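Local coordinates for protein iminosuccinate reductase (Paracoccus denitrificans, PDB 6RQA) that catalyses the NADH-dependent reduction of iminosuccinate to L-aspartate, regenerating the amino donor for the first step of the beta-hydroxyaspartate cycle of glyoxylate assimilation, at residues A[31-36]-A[324-329]; A[46-51]-A[293-298]; A[126-131]-A[157-162]; A[143-148]-A[300-305]; A[248-253]-A[271-276]. All coordinates share one frame; numbering follows the deposited sequence.

Interaction 1 of 5, residues A[31-36]-A[324-329]; sequences AGLMTP and QAVVEL
Leu33 and Met34 lie against one flank of helix 316-333, where Ala325, Val326 and Leu329 receive them in a contact made by apolar side chains, with no hydrogen bond across it. The two methyls of Leu33 divide the work. CD1 lies against Val326, 4.1 Å from its CG1, while CD2 rests against the side-chain root of Leu329, 3.9 Å from its CB. Leu33 carries CG anti to its carbonyl carbon (chi1 -64°) and a nearly straight chi2, which sends the branched end outward to the helix; there it crosses Val326 at about a right angle and slides past Leu329 in the opposite sense. The CD1 end of Leu329 in turn extends over the backbone of Leu33.

The segment 31-36 leads from the short helix 30-33 into helix 36-51, with Thr35 as N-cap, its OG1 bonded to Ala38 N. Helix 316-333 packs on the mixed sheet, Val327 touching strands 104-111 and 118-123, and the 31-36 junction lies against another side of this helix.

Met34 starts out at a tangent to the helix and has to turn back to reach it. A bend at chi2 (-64°) brings the terminal methyl round, so that CE meets Ala325 CB at 3.6 Å. Nearer the backbone, Met34 CG packs at 3.6 Å on CG2 of Val326, the branch held anti to the carbonyl carbon, and these two side chains also cross almost perpendicularly. Leu127 and Leu130 of helix 125-143 also touch Val326 and Met34 respectively.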
# COMPACT_ATOMS: atom_id res chain seq x y z
N ALA A 31 -8.21 5.90 23.04
CA ALA A 31 -8.11 6.97 24.03
C ALA A 31 -7.76 6.42 25.41
O ALA A 31 -6.95 7.02 26.13
CB ALA A 31 -9.42 7.76 24.08
N GLY A 32 -8.35 5.29 25.79
CA GLY A 32 -8.06 4.70 27.08
C GLY A 32 -6.74 3.98 27.18
O GLY A 32 -6.37 3.53 28.27
N LEU A 33 -6.02 3.86 26.07
CA LEU A 33 -4.73 3.18 26.03
C LEU A 33 -3.55 4.13 25.84
O LEU A 33 -2.53 3.98 26.52
CB LEU A 33 -4.72 2.13 24.92
CG LEU A 33 -5.69 0.96 25.07
CD1 LEU A 33 -5.75 0.13 23.80
CD2 LEU A 33 -5.30 0.10 26.26
N MET A 34 -3.67 5.10 24.94
CA MET A 34 -2.57 5.99 24.63
C MET A 34 -2.59 7.22 25.53
O MET A 34 -3.64 7.72 25.93
CB MET A 34 -2.63 6.43 23.17
CG MET A 34 -1.64 5.70 22.28
SD MET A 34 0.06 6.07 22.74
CE MET A 34 0.89 4.59 22.18
N THR A 35 -1.39 7.70 25.85
CA THR A 35 -1.16 8.94 26.57
C THR A 35 -0.17 9.77 25.78
O THR A 35 0.60 9.23 24.98
CB THR A 35 -0.61 8.67 27.98
OG1 THR A 35 0.68 8.05 27.89
CG2 THR A 35 -1.54 7.77 28.77
N PRO A 36 -0.17 11.09 25.96
CA PRO A 36 0.83 11.92 25.27
C PRO A 36 2.27 11.53 25.60
O PRO A 36 3.16 11.72 24.77
CB PRO A 36 0.50 13.34 25.74
CG PRO A 36 -0.96 13.28 26.06
CD PRO A 36 -1.19 11.92 26.64
N GLN A 324 2.00 -0.13 17.36
CA GLN A 324 2.58 -1.29 18.03
C GLN A 324 2.47 -1.16 19.55
O GLN A 324 2.16 -2.13 20.24
CB GLN A 324 4.04 -1.46 17.61
CG GLN A 324 4.81 -2.51 18.42
CD GLN A 324 4.21 -3.90 18.30
OE1 GLN A 324 3.45 -4.20 17.37
NE2 GLN A 324 4.54 -4.77 19.25
N ALA A 325 2.71 0.05 20.07
CA ALA A 325 2.54 0.27 21.51
C ALA A 325 1.09 0.09 21.94
O ALA A 325 0.83 -0.39 23.05
CB ALA A 325 3.04 1.67 21.88
N VAL A 326 0.14 0.47 21.08
CA VAL A 326 -1.27 0.31 21.41
C VAL A 326 -1.64 -1.17 21.51
O VAL A 326 -2.38 -1.58 22.41
CB VAL A 326 -2.15 1.04 20.38
CG1 VAL A 326 -3.57 0.52 20.40
CG2 VAL A 326 -2.13 2.53 20.65
N VAL A 327 -1.13 -1.99 20.58
CA VAL A 327 -1.41 -3.42 20.63
C VAL A 327 -0.85 -4.03 21.91
O VAL A 327 -1.48 -4.90 22.53
CB VAL A 327 -0.85 -4.12 19.38
CG1 VAL A 327 -1.13 -5.61 19.42
CG2 VAL A 327 -1.44 -3.50 18.12
N GLU A 328 0.33 -3.58 22.34
CA GLU A 328 0.91 -4.08 23.58
C GLU A 328 0.02 -3.76 24.77
O GLU A 328 -0.24 -4.62 25.62
CB GLU A 328 2.31 -3.49 23.78
CG GLU A 328 3.30 -3.75 22.65
CD GLU A 328 3.95 -5.12 22.73
OE1 GLU A 328 3.35 -6.05 23.30
OE2 GLU A 328 5.08 -5.26 22.21
N LEU A 329 -0.46 -2.51 24.85
CA LEU A 329 -1.34 -2.13 25.95
C LEU A 329 -2.69 -2.83 25.86
O LEU A 329 -3.26 -3.22 26.88
CB LEU A 329 -1.52 -0.61 25.97
CG LEU A 329 -0.25 0.21 26.19
CD1 LEU A 329 -0.47 1.66 25.79
CD2 LEU A 329 0.18 0.11 27.65

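Interaction 2 of 5, residues A[46-51]-A[293-298]; sequences VFASMA and AVVAGD
Ala51 CB projects into the last turn of helix 291-295, meeting Ala293 N at 3.5 Å and Ala296 CB at 4.1 Å. One turn earlier on helix 36-51, Ala48 CB meets the CG1 methyl of Val295 at 4.1 Å. The other branch of Val295, CG2, lies 4.3 Å from Phe47 CB; a chi1 of -177° splits the two methyls in this way, CG1 turned to Ala48 and CG2 to the root of Phe47. The phenyl ring itself swings away from this contact toward Ala135 of helix 125-143 and Gln318 of helix 316-333.

Small side chains let the backbones come close, with the CA atoms of Ala48 and Ala296 4.9 Å apart. Helix 291-295 follows strand 288-290, the edge strand of the parallel sheet, so the contact joins the C-terminal end of helix 36-51 to the nucleotide-binding domain. The helix terminus met there closes in a Schellman motif: Gly297 adopts positive phi (82°), and weak bonds run from Asp298 N to Ala293 O and from Gly297 N to Val294 O.

Further out, Val138 and Tyr142 of helix 125-143 pack against Val295, while Arg52 reaches Ala296. Met50 packs on Leu317 of helix 316-333.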
# COMPACT_ATOMS: atom_id res chain seq x y z
N VAL A 46 11.61 6.42 17.35
CA VAL A 46 11.55 6.17 15.91
C VAL A 46 12.41 7.18 15.15
O VAL A 46 13.04 6.84 14.14
CB VAL A 46 10.09 6.17 15.42
CG1 VAL A 46 9.90 7.12 14.24
CG2 VAL A 46 9.68 4.76 15.02
N PHE A 47 12.47 8.42 15.63
CA PHE A 47 13.36 9.40 15.02
C PHE A 47 14.81 8.98 15.15
O PHE A 47 15.61 9.16 14.22
CB PHE A 47 13.14 10.78 15.65
CG PHE A 47 12.05 11.58 14.99
CD1 PHE A 47 12.29 12.22 13.78
CD2 PHE A 47 10.80 11.71 15.57
CE1 PHE A 47 11.31 12.97 13.17
CE2 PHE A 47 9.81 12.45 14.96
CZ PHE A 47 10.06 13.08 13.76
N ALA A 48 15.18 8.41 16.30
CA ALA A 48 16.55 7.95 16.49
C ALA A 48 16.86 6.75 15.61
O ALA A 48 17.96 6.65 15.05
CB ALA A 48 16.79 7.62 17.96
N SER A 49 15.90 5.83 15.46
CA SER A 49 16.13 4.66 14.62
C SER A 49 16.31 5.05 13.16
O SER A 49 17.11 4.44 12.44
CB SER A 49 14.97 3.67 14.78
OG SER A 49 14.85 3.23 16.12
N MET A 50 15.56 6.06 12.70
CA MET A 50 15.73 6.53 11.33
C MET A 50 17.09 7.18 11.12
O MET A 50 17.71 7.01 10.07
CB MET A 50 14.61 7.51 10.97
CG MET A 50 13.23 6.89 10.93
SD MET A 50 11.95 8.13 10.66
CE MET A 50 12.43 8.77 9.06
N ALA A 51 17.56 7.93 12.12
CA ALA A 51 18.87 8.56 12.01
C ALA A 51 19.99 7.52 12.01
O ALA A 51 20.97 7.65 11.28
CB ALA A 51 19.07 9.56 13.14
N ALA A 293 18.66 12.95 13.80
CA ALA A 293 20.09 13.07 14.05
C ALA A 293 20.37 13.88 15.31
O ALA A 293 21.38 13.64 15.99
CB ALA A 293 20.80 13.70 12.85
N VAL A 294 19.49 14.83 15.64
CA VAL A 294 19.62 15.54 16.91
C VAL A 294 19.26 14.62 18.07
O VAL A 294 19.88 14.67 19.14
CB VAL A 294 18.74 16.80 16.89
CG1 VAL A 294 18.93 17.60 18.17
CG2 VAL A 294 19.05 17.65 15.67
N VAL A 295 18.24 13.77 17.88
CA VAL A 295 17.83 12.85 18.94
C VAL A 295 18.91 11.80 19.18
O VAL A 295 19.20 11.45 20.33
CB VAL A 295 16.48 12.21 18.58
CG1 VAL A 295 16.01 11.30 19.71
CG2 VAL A 295 15.44 13.28 18.28
N ALA A 296 19.52 11.29 18.11
CA ALA A 296 20.55 10.27 18.23
C ALA A 296 21.90 10.81 18.66
O ALA A 296 22.86 10.04 18.77
CB ALA A 296 20.70 9.53 16.90
N GLY A 297 22.01 12.12 18.91
CA GLY A 297 23.25 12.71 19.35
C GLY A 297 24.25 13.02 18.26
O GLY A 297 25.34 13.53 18.57
N ASP A 298 23.93 12.74 17.00
CA ASP A 298 24.86 13.02 15.91
C ASP A 298 24.82 14.47 15.45
O ASP A 298 25.78 14.93 14.82
CB ASP A 298 24.56 12.10 14.72
CG ASP A 298 24.76 10.63 15.05
OD1 ASP A 298 23.96 10.08 15.84
OD2 ASP A 298 25.73 10.03 14.53

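Interaction 3 of 5, residues A[126-131]-A[157-162]; sequences LLTALR and GHQSAF. With NAD (nicotinamide-adenine-dinucleotide), chain C.
The Phe162 ring receives Ala129 CB over one face, a CH-pi contact with the methyl carbon 4.0 Å from the ring centroid and 16° off its normal. Gln159 CA lies at the ring edge, in plane. Leu126 CD1 approaches obliquely, 3.6 Å from Phe162 CE1, and Leu130 CD2 does likewise near CD1. The ring is turned to helix 125-143 by a chi1 of -58°, and Arg165 adds a cation-pi contact. The Arg131 guanidinium has Thr128 CG2 over one face and the nicotinamide oxygen O7N at its edge, 3.2 Å from NH2; its NE forms a salt bridge with Asp319.

Gln159 joins the helix packing to the cofactor. Its extended side chain passes Ala129 and lays its amide over one face of the nicotinamide ring, OE1 3.2 Å from NAD C6N. At the start of the same helix, two N-H groups grip the diphosphate by nearly straight bonds: His158 N to O2A of NAD at 2.9 Å and Gln159 N to O1N at 3.2 Å. Thr128 OG1, bonded to Gly124 O, is also hydrogen-bonded to Lys88 NZ, by similarity the proton donor/acceptor. Backbone amides at the N-terminus of a helix following the first strand, cradling a dinucleotide diphosphate, are the hallmark of the Rossmann fold.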
# COMPACT_ATOMS: atom_id res chain seq x y z
N LEU A 126 -7.36 8.51 15.70
CA LEU A 126 -6.77 9.13 16.88
C LEU A 126 -5.26 8.94 16.92
O LEU A 126 -4.54 9.81 17.42
CB LEU A 126 -7.42 8.58 18.15
CG LEU A 126 -6.94 9.18 19.47
CD1 LEU A 126 -7.06 10.70 19.44
CD2 LEU A 126 -7.72 8.61 20.64
N LEU A 127 -4.76 7.81 16.40
CA LEU A 127 -3.32 7.57 16.40
C LEU A 127 -2.58 8.61 15.57
O LEU A 127 -1.51 9.08 15.96
CB LEU A 127 -3.02 6.16 15.89
CG LEU A 127 -3.32 4.99 16.83
CD1 LEU A 127 -2.81 3.69 16.23
CD2 LEU A 127 -2.69 5.23 18.20
N THR A 128 -3.15 8.99 14.42
CA THR A 128 -2.50 9.97 13.55
C THR A 128 -2.30 11.30 14.27
O THR A 128 -1.21 11.87 14.24
CB THR A 128 -3.30 10.16 12.27
OG1 THR A 128 -3.45 8.90 11.60
CG2 THR A 128 -2.60 11.14 11.34
N ALA A 129 -3.35 11.80 14.91
CA ALA A 129 -3.24 13.07 15.62
C ALA A 129 -2.25 12.98 16.77
O ALA A 129 -1.51 13.93 17.05
CB ALA A 129 -4.61 13.51 16.13
N LEU A 130 -2.20 11.83 17.45
CA LEU A 130 -1.30 11.67 18.58
C LEU A 130 0.16 11.66 18.14
O LEU A 130 0.99 12.37 18.71
CB LEU A 130 -1.64 10.39 19.35
CG LEU A 130 -2.92 10.45 20.19
CD1 LEU A 130 -3.17 9.12 20.86
CD2 LEU A 130 -2.83 11.57 21.21
N ARG A 131 0.50 10.85 17.12
CA ARG A 131 1.89 10.79 16.69
C ARG A 131 2.32 12.08 16.01
O ARG A 131 3.50 12.45 16.06
CB ARG A 131 2.13 9.58 15.77
CG ARG A 131 1.27 9.50 14.51
CD ARG A 131 1.86 10.28 13.34
NE ARG A 131 1.37 9.79 12.06
CZ ARG A 131 1.51 10.45 10.91
NH1 ARG A 131 1.04 9.93 9.78
NH2 ARG A 131 2.11 11.63 10.89
N GLY A 157 -7.56 24.13 14.37
CA GLY A 157 -8.31 23.02 13.83
C GLY A 157 -8.47 21.87 14.81
O GLY A 157 -8.26 22.04 16.01
N HIS A 158 -8.83 20.70 14.29
CA HIS A 158 -9.04 19.54 15.14
C HIS A 158 -7.76 19.12 15.85
O HIS A 158 -7.76 18.87 17.07
CB HIS A 158 -9.60 18.38 14.32
CG HIS A 158 -9.63 17.07 15.05
ND1 HIS A 158 -8.74 16.05 14.79
CD2 HIS A 158 -10.45 16.61 16.03
CE1 HIS A 158 -9.01 15.02 15.58
NE2 HIS A 158 -10.04 15.34 16.34
N GLN A 159 -6.65 19.05 15.11
CA GLN A 159 -5.40 18.56 15.68
C GLN A 159 -4.67 19.59 16.52
O GLN A 159 -3.72 19.23 17.22
CB GLN A 159 -4.48 18.06 14.56
CG GLN A 159 -5.03 16.87 13.81
CD GLN A 159 -4.02 16.26 12.87
OE1 GLN A 159 -2.98 16.86 12.58
NE2 GLN A 159 -4.31 15.06 12.38
N SER A 160 -5.09 20.86 16.48
CA SER A 160 -4.41 21.89 17.26
C SER A 160 -4.49 21.61 18.75
O SER A 160 -3.56 21.96 19.50
CB SER A 160 -5.00 23.27 16.95
OG SER A 160 -6.36 23.34 17.33
N ALA A 161 -5.58 20.99 19.21
CA ALA A 161 -5.68 20.64 20.62
C ALA A 161 -4.64 19.60 21.01
O ALA A 161 -3.99 19.72 22.05
CB ALA A 161 -7.09 20.12 20.93
N PHE A 162 -4.45 18.58 20.17
CA PHE A 162 -3.44 17.56 20.45
C PHE A 162 -2.04 18.16 20.43
O PHE A 162 -1.18 17.77 21.23
CB PHE A 162 -3.55 16.42 19.43
CG PHE A 162 -4.90 15.76 19.42
CD1 PHE A 162 -5.17 14.70 20.27
CD2 PHE A 162 -5.89 16.19 18.55
CE1 PHE A 162 -6.41 14.09 20.27
CE2 PHE A 162 -7.13 15.58 18.54
CZ PHE A 162 -7.39 14.53 19.40
PA NAD C . -8.76 21.12 10.13
O1A NAD C . -9.37 21.42 8.79
O2A NAD C . -9.37 20.65 11.41
O5B NAD C . -8.31 22.75 10.56
C5B NAD C . -7.81 23.33 9.43
C4B NAD C . -7.33 24.72 9.77
O4B NAD C . -6.66 25.25 8.65
C3B NAD C . -8.60 25.54 9.98
O3B NAD C . -8.88 25.44 11.34
C2B NAD C . -8.14 26.94 9.57
O2B NAD C . -7.55 27.63 10.62
C1B NAD C . -7.00 26.63 8.52
N9A NAD C . -7.49 26.79 7.14
C8A NAD C . -8.54 26.14 6.46
N7A NAD C . -8.68 26.56 5.21
C5A NAD C . -7.67 27.53 5.05
C6A NAD C . -7.30 28.35 3.95
N6A NAD C . -7.97 28.25 2.77
N1A NAD C . -6.25 29.24 4.07
C2A NAD C . -5.63 29.28 5.29
N3A NAD C . -5.87 28.57 6.41
C4A NAD C . -6.92 27.69 6.25
O3 NAD C . -7.44 20.36 9.61
PN NAD C . -6.70 19.46 10.69
O1N NAD C . -6.43 20.00 12.07
O2N NAD C . -7.14 18.11 10.26
O5D NAD C . -5.02 19.32 10.13
C5D NAD C . -4.70 20.50 9.53
C4D NAD C . -3.46 20.30 8.70
O4D NAD C . -2.62 19.34 9.37
C3D NAD C . -3.92 19.65 7.36
O3D NAD C . -3.32 20.39 6.36
C2D NAD C . -3.32 18.23 7.45
O2D NAD C . -2.79 17.76 6.25
C1D NAD C . -2.11 18.52 8.36
N1N NAD C . -1.65 17.23 9.02
C2N NAD C . -0.30 17.05 9.10
C3N NAD C . 0.19 15.89 9.69
C7N NAD C . 1.68 15.78 9.75
O7N NAD C . 2.24 14.80 10.23
N7N NAD C . 2.40 16.82 9.22
C4N NAD C . -0.69 14.93 10.19
C5N NAD C . -2.06 15.14 10.09
C6N NAD C . -2.55 16.31 9.49

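Interaction 4 of 5, residues A[143-148]-A[300-305]; sequences LAPKGA and PGRGDA
Arg302 reaches across to the carbonyl oxygen of Leu143 at the end of helix 125-143 and grips it with two N-H groups. The stronger bond comes from NE, 2.8 Å from Leu143 O with an N-H...O angle of 164°; the oxygen lies almost exactly in the guanidinium plane, although the donor itself is tilted 27° from the plane of the carbonyl. NH2 adds a weak, bent bond to the same oxygen at 3.2 Å. Another acceptor for NH2 is Thr235 O, just at the start of strand 235-239, so NH2 is satisfied mainly by Thr235 O, with Leu143 O a weak second acceptor. NH1 lies 3.0 Å from Ala305 O, within the arginine's own loop.

The arginine chain runs out with CG anti to the backbone N (chi1 163°) and then bends at chi3, which turns the guanidinium edge to the carbonyl and one face to Pro145. CG of that proline sits 3.4 Å from Arg302 NH2 and above the plane, toward the rim. Lys146, on the exposed side, crosses the aliphatic part of Arg302, its NZ 3.7 Å from Arg302 CD.

Backbone polar atoms of the second loop are also engaged. Gly301 N is bonded to Asp299 OD1 and Gly301 O to Arg259 NH1, while Ala305 N returns to Arg302 O at 3.3 Å, closing a type II' beta turn with Gly303 at positive phi. Leu143 CD2 packs 3.9 Å from Gly301 CA. Both segments are connections entering parallel strands, 150-154 and 307-311, at one end of the Rossmann-type nucleotide-binding domain.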
# COMPACT_ATOMS: atom_id res chain seq x y z
N LEU A 143 14.99 21.24 20.10
CA LEU A 143 15.31 22.43 19.33
C LEU A 143 14.76 23.74 19.91
O LEU A 143 15.15 24.80 19.42
CB LEU A 143 14.80 22.29 17.89
CG LEU A 143 15.30 21.09 17.08
CD1 LEU A 143 14.56 21.00 15.76
CD2 LEU A 143 16.80 21.18 16.85
N ALA A 144 13.89 23.69 20.91
CA ALA A 144 13.30 24.92 21.43
C ALA A 144 14.37 25.78 22.11
O ALA A 144 15.33 25.25 22.68
CB ALA A 144 12.19 24.60 22.42
N PRO A 145 14.22 27.10 22.07
CA PRO A 145 15.16 27.97 22.76
C PRO A 145 15.17 27.70 24.26
O PRO A 145 14.17 27.28 24.84
CB PRO A 145 14.65 29.38 22.45
CG PRO A 145 13.85 29.22 21.20
CD PRO A 145 13.22 27.86 21.30
N LYS A 146 16.32 27.95 24.88
CA LYS A 146 16.48 27.71 26.30
C LYS A 146 15.53 28.60 27.11
O LYS A 146 15.56 29.82 26.99
CB LYS A 146 17.93 27.96 26.72
CG LYS A 146 18.70 28.89 25.79
CD LYS A 146 19.73 28.12 24.96
CE LYS A 146 19.25 27.87 23.54
NZ LYS A 146 19.13 29.14 22.76
N GLY A 147 14.68 27.96 27.91
CA GLY A 147 13.73 28.69 28.73
C GLY A 147 12.58 29.29 27.94
O GLY A 147 12.23 30.45 28.15
N ALA A 148 12.00 28.51 27.03
CA ALA A 148 10.86 28.99 26.24
C ALA A 148 9.66 29.19 27.15
O ALA A 148 9.22 28.25 27.83
CB ALA A 148 10.54 28.01 25.12
N PRO A 300 24.20 18.52 16.75
CA PRO A 300 24.04 19.38 17.93
C PRO A 300 22.69 20.07 17.99
O PRO A 300 22.21 20.38 19.09
CB PRO A 300 25.19 20.38 17.81
CG PRO A 300 25.54 20.39 16.35
CD PRO A 300 25.29 18.99 15.87
N GLY A 301 22.07 20.34 16.84
CA GLY A 301 20.73 20.90 16.82
C GLY A 301 20.69 22.40 16.61
O GLY A 301 21.16 22.90 15.58
N ARG A 302 20.11 23.12 17.57
CA ARG A 302 19.94 24.56 17.43
C ARG A 302 21.28 25.28 17.39
O ARG A 302 21.56 26.05 16.47
CB ARG A 302 19.07 25.10 18.56
CG ARG A 302 19.16 26.60 18.76
CD ARG A 302 18.18 27.09 19.81
NE ARG A 302 16.80 27.01 19.33
CZ ARG A 302 16.18 27.98 18.67
NH1 ARG A 302 16.82 29.11 18.39
NH2 ARG A 302 14.93 27.82 18.27
N GLY A 303 22.13 25.03 18.39
CA GLY A 303 23.39 25.74 18.48
C GLY A 303 23.20 27.21 18.79
O GLY A 303 22.61 27.56 19.82
N ASP A 304 23.68 28.08 17.91
CA ASP A 304 23.53 29.52 18.06
C ASP A 304 22.60 30.13 17.01
O ASP A 304 22.60 31.35 16.84
CB ASP A 304 24.90 30.20 18.01
CG ASP A 304 25.70 29.98 19.27
OD1 ASP A 304 25.16 30.23 20.37
OD2 ASP A 304 26.87 29.55 19.17
N ALA A 305 21.82 29.31 16.31
CA ALA A 305 20.88 29.82 15.34
C ALA A 305 19.72 30.53 16.04
O ALA A 305 19.32 30.15 17.15
CB ALA A 305 20.35 28.70 14.45

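Interaction 5 of 5, residues A[248-253]-A[271-276]; sequences QELDPA and IGECQH
Glu273 receives the backbone N-H groups of both Glu249 and Leu250, consecutive residues of the short strand 248-250 in the Rossmann-type NAD-binding domain. OE1 takes two bonds from the same face of the carboxylate plane: Leu250 N at 3.0 Å and 171°, coming from above that plane, and Glu249 N at 3.1 Å on the syn side. Glu249 N is shared, since it also reaches OE2 at 3.1 Å with a more bent angle of 135°. With CG anti to the backbone N and a bend at chi2, Glu273 turns its carboxylate across to these donors.

Thr242 OG1, from an NAD-binding residue, is hydrogen-bonded to Glu273 OE2. Glu249 OE1 lies 4.1 Å from that same OE2, a close pair of like charges; the Glu249 carboxylate has its own partners in Thr219 N, Ser217 OG and Gly241 N, which would probably ease the repulsion.

Beyond the carboxylates, Gln248 lies over the His276 ring. Its amide plane is 19° from the ring plane, and CG makes a CH-pi contact on that face, while Gln275 CG covers the opposite one. His276 NE2 is bonded to Lys247 O. Pro252 CG packs 3.9 Å from His276 CB, and the extended Gln248 chain carries NE2 to Leu250 O, a hydrogen bond of 3.1 Å.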
# COMPACT_ATOMS: atom_id res chain seq x y z
N GLN A 248 1.10 25.61 1.80
CA GLN A 248 2.12 26.55 2.25
C GLN A 248 1.65 27.23 3.52
O GLN A 248 0.49 27.64 3.62
CB GLN A 248 2.44 27.59 1.18
CG GLN A 248 3.55 28.56 1.56
CD GLN A 248 3.81 29.60 0.50
OE1 GLN A 248 3.05 29.72 -0.46
NE2 GLN A 248 4.89 30.35 0.65
N GLU A 249 2.55 27.35 4.49
CA GLU A 249 2.28 28.04 5.75
C GLU A 249 3.22 29.19 6.01
O GLU A 249 2.80 30.22 6.54
CB GLU A 249 2.35 27.05 6.92
CG GLU A 249 1.15 26.14 7.06
CD GLU A 249 1.21 25.28 8.32
OE1 GLU A 249 2.30 24.76 8.62
OE2 GLU A 249 0.18 25.15 9.00
N LEU A 250 4.49 29.06 5.65
CA LEU A 250 5.52 30.01 6.02
C LEU A 250 6.00 30.81 4.81
O LEU A 250 5.79 30.43 3.66
CB LEU A 250 6.72 29.29 6.66
CG LEU A 250 6.68 29.02 8.17
CD1 LEU A 250 5.44 28.25 8.59
CD2 LEU A 250 7.93 28.27 8.59
N ASP A 251 6.63 31.94 5.11
CA ASP A 251 7.30 32.72 4.08
C ASP A 251 8.58 32.01 3.67
O ASP A 251 9.40 31.69 4.54
CB ASP A 251 7.60 34.12 4.60
CG ASP A 251 8.17 35.04 3.54
OD1 ASP A 251 8.16 34.68 2.35
OD2 ASP A 251 8.63 36.15 3.91
N PRO A 252 8.78 31.71 2.38
CA PRO A 252 10.04 31.06 1.97
C PRO A 252 11.29 31.81 2.40
O PRO A 252 12.33 31.18 2.60
CB PRO A 252 9.90 30.99 0.45
CG PRO A 252 8.43 30.94 0.21
CD PRO A 252 7.82 31.81 1.27
N ALA A 253 11.22 33.14 2.54
CA ALA A 253 12.36 33.89 3.04
C ALA A 253 12.64 33.54 4.50
O ALA A 253 13.80 33.45 4.91
CB ALA A 253 12.12 35.39 2.89
N ILE A 271 6.76 17.68 -0.68
CA ILE A 271 5.43 17.95 -0.15
C ILE A 271 5.46 18.74 1.14
O ILE A 271 4.40 19.21 1.58
CB ILE A 271 4.63 16.64 0.05
CG1 ILE A 271 5.37 15.70 1.00
CG2 ILE A 271 4.37 15.97 -1.29
CD1 ILE A 271 4.62 14.43 1.31
N GLY A 272 6.62 18.91 1.77
CA GLY A 272 6.73 19.63 3.02
C GLY A 272 6.77 21.13 2.82
O GLY A 272 6.52 21.66 1.73
N GLU A 273 7.08 21.83 3.91
CA GLU A 273 7.12 23.29 3.87
C GLU A 273 8.31 23.80 3.05
O GLU A 273 8.23 24.89 2.47
CB GLU A 273 7.18 23.85 5.29
CG GLU A 273 6.96 25.35 5.40
CD GLU A 273 5.61 25.78 4.85
OE1 GLU A 273 5.57 26.73 4.04
OE2 GLU A 273 4.59 25.16 5.23
N CYS A 274 9.39 23.02 2.97
CA CYS A 274 10.57 23.42 2.22
C CYS A 274 10.37 23.35 0.71
O CYS A 274 11.27 23.76 -0.03
CB CYS A 274 11.76 22.54 2.61
SG CYS A 274 12.19 22.61 4.37
N GLN A 275 9.22 22.86 0.23
CA GLN A 275 9.01 22.71 -1.21
C GLN A 275 9.05 24.04 -1.94
O GLN A 275 9.35 24.07 -3.14
CB GLN A 275 7.68 22.01 -1.47
CG GLN A 275 6.46 22.87 -1.17
CD GLN A 275 5.15 22.14 -1.40
OE1 GLN A 275 4.62 22.13 -2.51
NE2 GLN A 275 4.63 21.51 -0.35
N HIS A 276 8.76 25.15 -1.26
CA HIS A 276 8.72 26.45 -1.91
C HIS A 276 10.08 27.13 -1.91
O HIS A 276 10.46 27.76 -2.90
CB HIS A 276 7.68 27.34 -1.23
CG HIS A 276 6.33 26.70 -1.13
ND1 HIS A 276 5.44 26.66 -2.19
CD2 HIS A 276 5.72 26.05 -0.11
CE1 HIS A 276 4.34 26.03 -1.81
NE2 HIS A 276 4.48 25.65 -0.56
O HOH W 1 3.95 23.23 7.43

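How the interactions relate
Interaction 3 is the contact that meets NAD directly: Arg131 of helix 125-143 reaches the nicotinamide amide, and the start of helix 158-170 the diphosphate. Interaction 1 backs it: Met34 CB meets Leu130 CD1 at 3.6 Å and Val326 CG2 meets Leu127 CD2 at 3.7 Å, with the side chain of Val326 about 12 Å from that of the proposed catalytic Lys88. Helix 30-33 is soon followed by helix 36-51, which carries interaction 2; there the side chain of Phe47 lies about 9 Å from NAD. Interactions 2 and 4 touch where Val294 CG2 packs 3.8 Å from Gly301 CA. Interaction 5 approaches the cofactor separately, the side chain of Glu249 about 6 Å from NAD.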